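Local coordinates for protein zinc-finger (Saccharomonospora viridis, PDB 3RMQ) that is of unknown function but binds a zinc ion through three cysteines and one histidine, in a domain of the zinc-finger type, at residues C59-I64 with I91-E96; Q5-Q10 with I64-A69. The protein carries 1 engineered substitution. One frame throughout, in Å; residues are numbered along the deposited sequence.

Contact 1: C59-I64 with I91-E96; sequences CPVCTI and ITRLAE. With ZN (zinc ion), chain B.
Val61 and Leu94 make the nearest backbone approach between 59-64 and 91-96, with their CA atoms 5.4 Å apart. Here helix 60-64 and helix 91-96 run roughly the same way, 31° apart, with their axes 9.6 Å from each other. Val61 points at the partner helix. Its CG1 lies anti to the backbone N (chi1 175°) and rests 4.0 Å from Leu94 CA. The same methyl also meets Leu94 CD1 and the aliphatic CG of Arg93. The side chains of Val61 and Leu94 pass each other in opposite directions. Leu94 carries on to Ile64, crossing it at about a right angle, and its CD1 sits 3.8 Å from Ile64 CG2. The other branch of Ile64 leads away, and Ile77 and Leu80 of helix 74-81 also pack on this residue. The packing borders a zinc site of three cysteines and one histidine. Cys59 and Cys62 form its CxxC pair, and His17 and Cys36 complete it. Cys59 SG binds zinc at 2.4 Å and Cys62 SG at 2.3 Å. Cys59 is also the N-cap of helix 60-69: its SG accepts a nearly straight bond from Cys62 N, which probably tempers the charge on the thiolate. Cys59 O is gripped twice from Thr63, by N and by OG1, from opposite faces of its plane. The Thr63 OG1 bond to Cys59 O is 2.9 Å long.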
loop_
_atom_site.group_PDB
_atom_site.type_symbol
_atom_site.label_atom_id
_atom_site.label_comp_id
_atom_site.label_asym_id
_atom_site.label_seq_id
_atom_site.Cartn_x
_atom_site.Cartn_y
_atom_site.Cartn_z
ATOM N N CYS A 59 -0.687 4.671 0.341
ATOM C CA CYS A 59 -1.506 3.585 0.885
ATOM C C CYS A 59 -0.698 2.907 1.994
ATOM O O CYS A 59 0.389 2.381 1.741
ATOM C CB CYS A 59 -1.829 2.547 -0.228
ATOM S SG CYS A 59 -2.686 1.061 0.467
ATOM N N PRO A 60 -1.170 2.964 3.257
ATOM C CA PRO A 60 -0.344 2.358 4.321
ATOM C C PRO A 60 -0.130 0.870 4.098
ATOM O O PRO A 60 0.943 0.336 4.395
ATOM C CB PRO A 60 -1.195 2.572 5.596
ATOM C CG PRO A 60 -2.007 3.814 5.276
ATOM C CD PRO A 60 -2.356 3.650 3.791
ATOM N N VAL A 61 -1.149 0.173 3.591
ATOM C CA VAL A 61 -1.030 -1.282 3.446
ATOM C C VAL A 61 -0.002 -1.654 2.367
ATOM O O VAL A 61 0.880 -2.502 2.576
ATOM C CB VAL A 61 -2.408 -1.885 3.104
ATOM C CG1 VAL A 61 -2.268 -3.358 2.841
ATOM C CG2 VAL A 61 -3.377 -1.612 4.308
ATOM N N CYS A 62 -0.113 -1.010 1.218
ATOM C CA CYS A 62 0.859 -1.222 0.142
ATOM C C CYS A 62 2.296 -0.893 0.595
ATOM O O CYS A 62 3.243 -1.582 0.198
ATOM C CB CYS A 62 0.532 -0.334 -1.079
ATOM S SG CYS A 62 -0.735 -0.987 -2.138
ATOM N N THR A 63 2.468 0.176 1.361
ATOM C CA THR A 63 3.822 0.605 1.782
ATOM C C THR A 63 4.472 -0.484 2.652
ATOM O O THR A 63 5.623 -0.843 2.455
ATOM C CB THR A 63 3.775 1.955 2.583
ATOM O OG1 THR A 63 3.184 3.003 1.778
ATOM C CG2 THR A 63 5.228 2.404 3.018
ATOM N N ILE A 64 3.709 -1.004 3.628
ATOM C CA ILE A 64 4.194 -2.051 4.524
ATOM C C ILE A 64 4.361 -3.361 3.728
ATOM O O ILE A 64 5.347 -4.070 3.908
ATOM C CB ILE A 64 3.214 -2.285 5.704
ATOM C CG1 ILE A 64 3.134 -1.046 6.610
ATOM C CG2 ILE A 64 3.586 -3.556 6.511
ATOM C CD1 ILE A 64 4.431 -0.477 6.957
ATOM N N ILE A 91 -6.107 -1.998 8.835
ATOM C CA ILE A 91 -5.426 -3.003 9.647
ATOM C C ILE A 91 -5.889 -4.379 9.239
ATOM O O ILE A 91 -5.082 -5.290 9.092
ATOM C CB ILE A 91 -5.668 -2.770 11.170
ATOM C CG1 ILE A 91 -5.133 -1.381 11.569
ATOM C CG2 ILE A 91 -5.004 -3.877 11.993
ATOM C CD1 ILE A 91 -5.543 -0.936 13.027
ATOM N N THR A 92 -7.185 -4.565 9.057
ATOM C CA THR A 92 -7.636 -5.911 8.739
ATOM C C THR A 92 -7.225 -6.245 7.295
ATOM O O THR A 92 -6.927 -7.403 6.979
ATOM C CB THR A 92 -9.143 -6.116 9.018
ATOM O OG1 THR A 92 -9.905 -5.248 8.183
ATOM C CG2 THR A 92 -9.446 -5.818 10.491
ATOM N N ARG A 93 -7.142 -5.236 6.431
ATOM C CA ARG A 93 -6.616 -5.460 5.084
ATOM C C ARG A 93 -5.112 -5.871 5.128
ATOM O O ARG A 93 -4.689 -6.782 4.415
ATOM C CB ARG A 93 -6.827 -4.201 4.226
ATOM C CG ARG A 93 -6.410 -4.356 2.776
ATOM C CD ARG A 93 -6.811 -3.056 1.946
ATOM N NE ARG A 93 -8.254 -2.811 2.033
ATOM C CZ ARG A 93 -8.832 -1.617 2.210
ATOM N NH1 ARG A 93 -8.104 -0.519 2.310
ATOM N NH2 ARG A 93 -10.165 -1.513 2.288
ATOM N N LEU A 94 -4.305 -5.223 5.983
ATOM C CA LEU A 94 -2.880 -5.606 6.101
ATOM C C LEU A 94 -2.754 -7.035 6.647
ATOM O O LEU A 94 -1.845 -7.773 6.257
ATOM C CB LEU A 94 -2.126 -4.673 7.046
ATOM C CG LEU A 94 -0.622 -4.938 7.238
ATOM C CD1 LEU A 94 0.105 -4.832 5.923
ATOM C CD2 LEU A 94 -0.033 -3.939 8.228
ATOM N N ALA A 95 -3.624 -7.411 7.580
ATOM C CA ALA A 95 -3.570 -8.769 8.150
ATOM C C ALA A 95 -3.849 -9.849 7.099
ATOM O O ALA A 95 -3.455 -11.003 7.270
ATOM C CB ALA A 95 -4.532 -8.924 9.330
ATOM N N GLU A 96 -4.539 -9.489 6.028
ATOM C CA GLU A 96 -4.816 -10.451 4.974
ATOM C C GLU A 96 -3.563 -10.679 4.125
ATOM O O GLU A 96 -3.426 -11.708 3.469
ATOM C CB GLU A 96 -5.989 -9.972 4.103
ATOM C CG GLU A 96 -7.372 -10.201 4.724
ATOM C CD GLU A 96 -7.774 -11.696 4.799
ATOM O OE1 GLU A 96 -8.608 -12.052 5.668
ATOM O OE2 GLU A 96 -7.268 -12.514 3.986
HETATM ZN ZN ZN B . -2.758 -0.131 -1.562
#

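Contact 2: Q5-Q10 with I64-A69; sequences QRYLWQ and IALAKA
Tyr7 and Leu66 bring 5-10 and 64-69 together, their CA atoms 7.7 Å apart, with strand 7-10 and helix 64-69 nearly antiparallel at 170°. This is a beta-hairpin packed against a helix. Strand 7-12 pairs with strand 15-20, and helix 60-69, which starts within the CxxC motif, packs against the hairpin through Leu66 and Ala69. The contact is apolar and lies near the surface. Leu66 fits its two methyls between two aromatic side chains. Its CG stands anti to the backbone N (chi1 180°), which carries the branch out to the strand. Leu66 CD1 lies 3.5 Å from Tyr7 CD2 and 3.6 Å from Tyr7 CB. The side chains of Tyr7 and Leu66 pass in opposite directions, and the phenol end of Tyr7 continues toward Ala69, about one helical turn further on. On the other branch, Leu66 CD2 comes within 4.0 Å of Trp9 CZ2, in the benzo part of the indole. Trp9 also rests on Arg16 and Val18 of the paired strand, and the nearest atom of its side chain is about 7 Å from the zinc ion. At the start of the strand, Arg6 folds back over Tyr7. Its CG lies over one face of the phenol ring, offset toward the rim, and Tyr7 OH sits over the centre of one face of the Arg6 guanidinium. That oxygen, Tyr7 OH, also approaches Ala69 CB, at 3.7 Å.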
loop_
_atom_site.group_PDB
_atom_site.type_symbol
_atom_site.label_atom_id
_atom_site.label_comp_id
_atom_site.label_asym_id
_atom_site.label_seq_id
_atom_site.Cartn_x
_atom_site.Cartn_y
_atom_site.Cartn_z
ATOM N N GLN A 5 11.614 -2.383 -12.790
ATOM C CA GLN A 5 11.623 -2.729 -11.374
ATOM C C GLN A 5 10.438 -3.626 -11.090
ATOM O O GLN A 5 9.410 -3.511 -11.752
ATOM C CB GLN A 5 11.548 -1.455 -10.504
ATOM C CG GLN A 5 12.807 -0.568 -10.706
ATOM C CD GLN A 5 12.838 0.633 -9.777
ATOM O OE1 GLN A 5 11.914 0.836 -8.993
ATOM N NE2 GLN A 5 13.887 1.464 -9.899
ATOM N N ARG A 6 10.547 -4.470 -10.059
ATOM C CA ARG A 6 9.481 -5.430 -9.771
ATOM C C ARG A 6 8.249 -4.710 -9.251
ATOM O O ARG A 6 7.116 -5.123 -9.550
ATOM C CB ARG A 6 9.941 -6.431 -8.725
ATOM C CG ARG A 6 8.823 -7.407 -8.263
ATOM C CD ARG A 6 8.386 -8.365 -9.421
ATOM N NE ARG A 6 7.300 -9.211 -8.945
ATOM C CZ ARG A 6 7.457 -10.270 -8.139
ATOM N NH1 ARG A 6 8.682 -10.686 -7.759
ATOM N NH2 ARG A 6 6.386 -10.944 -7.747
ATOM N N TYR A 7 8.455 -3.656 -8.444
ATOM C CA TYR A 7 7.313 -2.947 -7.852
ATOM C C TYR A 7 7.402 -1.461 -8.164
ATOM O O TYR A 7 8.462 -0.854 -8.020
ATOM C CB TYR A 7 7.331 -3.074 -6.323
ATOM C CG TYR A 7 7.229 -4.513 -5.858
ATOM C CD1 TYR A 7 6.026 -5.206 -5.970
ATOM C CD2 TYR A 7 8.356 -5.195 -5.398
ATOM C CE1 TYR A 7 5.925 -6.524 -5.555
ATOM C CE2 TYR A 7 8.265 -6.523 -4.997
ATOM C CZ TYR A 7 7.049 -7.172 -5.098
ATOM O OH TYR A 7 6.918 -8.491 -4.717
ATOM N N LEU A 8 6.268 -0.865 -8.479
ATOM C CA LEU A 8 6.236 0.588 -8.773
ATOM C C LEU A 8 5.019 1.188 -8.083
ATOM O O LEU A 8 4.066 0.463 -7.741
ATOM C CB LEU A 8 6.136 0.852 -10.278
ATOM C CG LEU A 8 7.397 0.512 -11.127
ATOM C CD1 LEU A 8 7.087 0.696 -12.556
ATOM C CD2 LEU A 8 8.612 1.442 -10.696
ATOM N N TRP A 9 5.038 2.506 -7.917
ATOM C CA TRP A 9 3.930 3.226 -7.313
ATOM C C TRP A 9 2.950 3.689 -8.380
ATOM O O TRP A 9 3.372 3.999 -9.518
ATOM C CB TRP A 9 4.479 4.460 -6.522
ATOM C CG TRP A 9 5.306 4.038 -5.345
ATOM C CD1 TRP A 9 6.653 3.708 -5.338
ATOM C CD2 TRP A 9 4.839 3.866 -3.991
ATOM N NE1 TRP A 9 7.027 3.341 -4.043
ATOM C CE2 TRP A 9 5.949 3.458 -3.208
ATOM C CE3 TRP A 9 3.583 4.036 -3.362
ATOM C CZ2 TRP A 9 5.841 3.182 -1.811
ATOM C CZ3 TRP A 9 3.481 3.776 -1.944
ATOM C CH2 TRP A 9 4.603 3.358 -1.214
ATOM N N GLN A 10 1.667 3.776 -8.010
ATOM C CA GLN A 10 0.663 4.368 -8.888
ATOM C C GLN A 10 -0.486 4.927 -8.058
ATOM O O GLN A 10 -1.057 4.201 -7.231
ATOM C CB GLN A 10 0.125 3.305 -9.878
ATOM C CG GLN A 10 -1.088 3.776 -10.718
ATOM C CD GLN A 10 -0.740 4.964 -11.606
ATOM O OE1 GLN A 10 0.231 4.899 -12.361
ATOM N NE2 GLN A 10 -1.508 6.066 -11.498
ATOM N N ILE A 64 3.709 -1.004 3.628
ATOM C CA ILE A 64 4.194 -2.051 4.524
ATOM C C ILE A 64 4.361 -3.361 3.728
ATOM O O ILE A 64 5.347 -4.070 3.908
ATOM C CB ILE A 64 3.214 -2.285 5.704
ATOM C CG1 ILE A 64 3.134 -1.046 6.610
ATOM C CG2 ILE A 64 3.586 -3.556 6.511
ATOM C CD1 ILE A 64 4.431 -0.477 6.957
ATOM N N ALA A 65 3.393 -3.693 2.863
ATOM C CA ALA A 65 3.509 -4.913 2.022
ATOM C C ALA A 65 4.791 -4.882 1.174
ATOM O O ALA A 65 5.498 -5.883 1.062
ATOM C CB ALA A 65 2.306 -5.089 1.158
ATOM N N LEU A 66 5.095 -3.722 0.587
ATOM C CA LEU A 66 6.329 -3.544 -0.203
ATOM C C LEU A 66 7.587 -3.744 0.660
ATOM O O LEU A 66 8.508 -4.524 0.293
ATOM C CB LEU A 66 6.339 -2.141 -0.833
ATOM C CG LEU A 66 7.580 -1.824 -1.678
ATOM C CD1 LEU A 66 7.821 -2.898 -2.772
ATOM C CD2 LEU A 66 7.455 -0.417 -2.331
ATOM N N ALA A 67 7.657 -3.079 1.823
ATOM C CA ALA A 67 8.805 -3.320 2.718
ATOM C C ALA A 67 8.968 -4.810 3.023
ATOM O O ALA A 67 10.060 -5.351 3.017
ATOM C CB ALA A 67 8.643 -2.551 4.034
ATOM N N LYS A 68 7.866 -5.474 3.324
ATOM C CA LYS A 68 7.935 -6.889 3.664
ATOM C C LYS A 68 8.452 -7.703 2.456
ATOM O O LYS A 68 9.349 -8.566 2.622
ATOM C CB LYS A 68 6.564 -7.389 4.102
ATOM C CG LYS A 68 6.543 -8.872 4.522
ATOM C CD LYS A 68 7.239 -9.109 5.845
ATOM C CE LYS A 68 7.207 -10.612 6.171
ATOM N NZ LYS A 68 7.814 -10.938 7.477
ATOM N N ALA A 69 7.896 -7.410 1.262
ATOM C CA ALA A 69 8.245 -8.112 0.035
ATOM C C ALA A 69 9.712 -7.926 -0.234
ATOM O O ALA A 69 10.343 -8.798 -0.821
ATOM C CB ALA A 69 7.451 -7.570 -1.164
#

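In the fold
From the N terminus the chain first forms the hairpin of strands 7-12 and 15-20, which brings His17 to the zinc. It then passes strands 32-33 and 39-40, with Cys36 between them, and reaches Cys59 and helix 60-69. Contact 2 closes this long loop by setting the first strand on the second half of that helix. Helices 74-81 and 88-97 follow, and contact 1 closes a shorter, helical loop on the first half. Along the chain the segments alternate, so the two contacts cross. They share Ile64 and touch where Thr63 OG1 lies 3.3 Å from Trp9 CH2. Helix 60-69 thus joins the hairpin that carries His17 to the C-terminal helices.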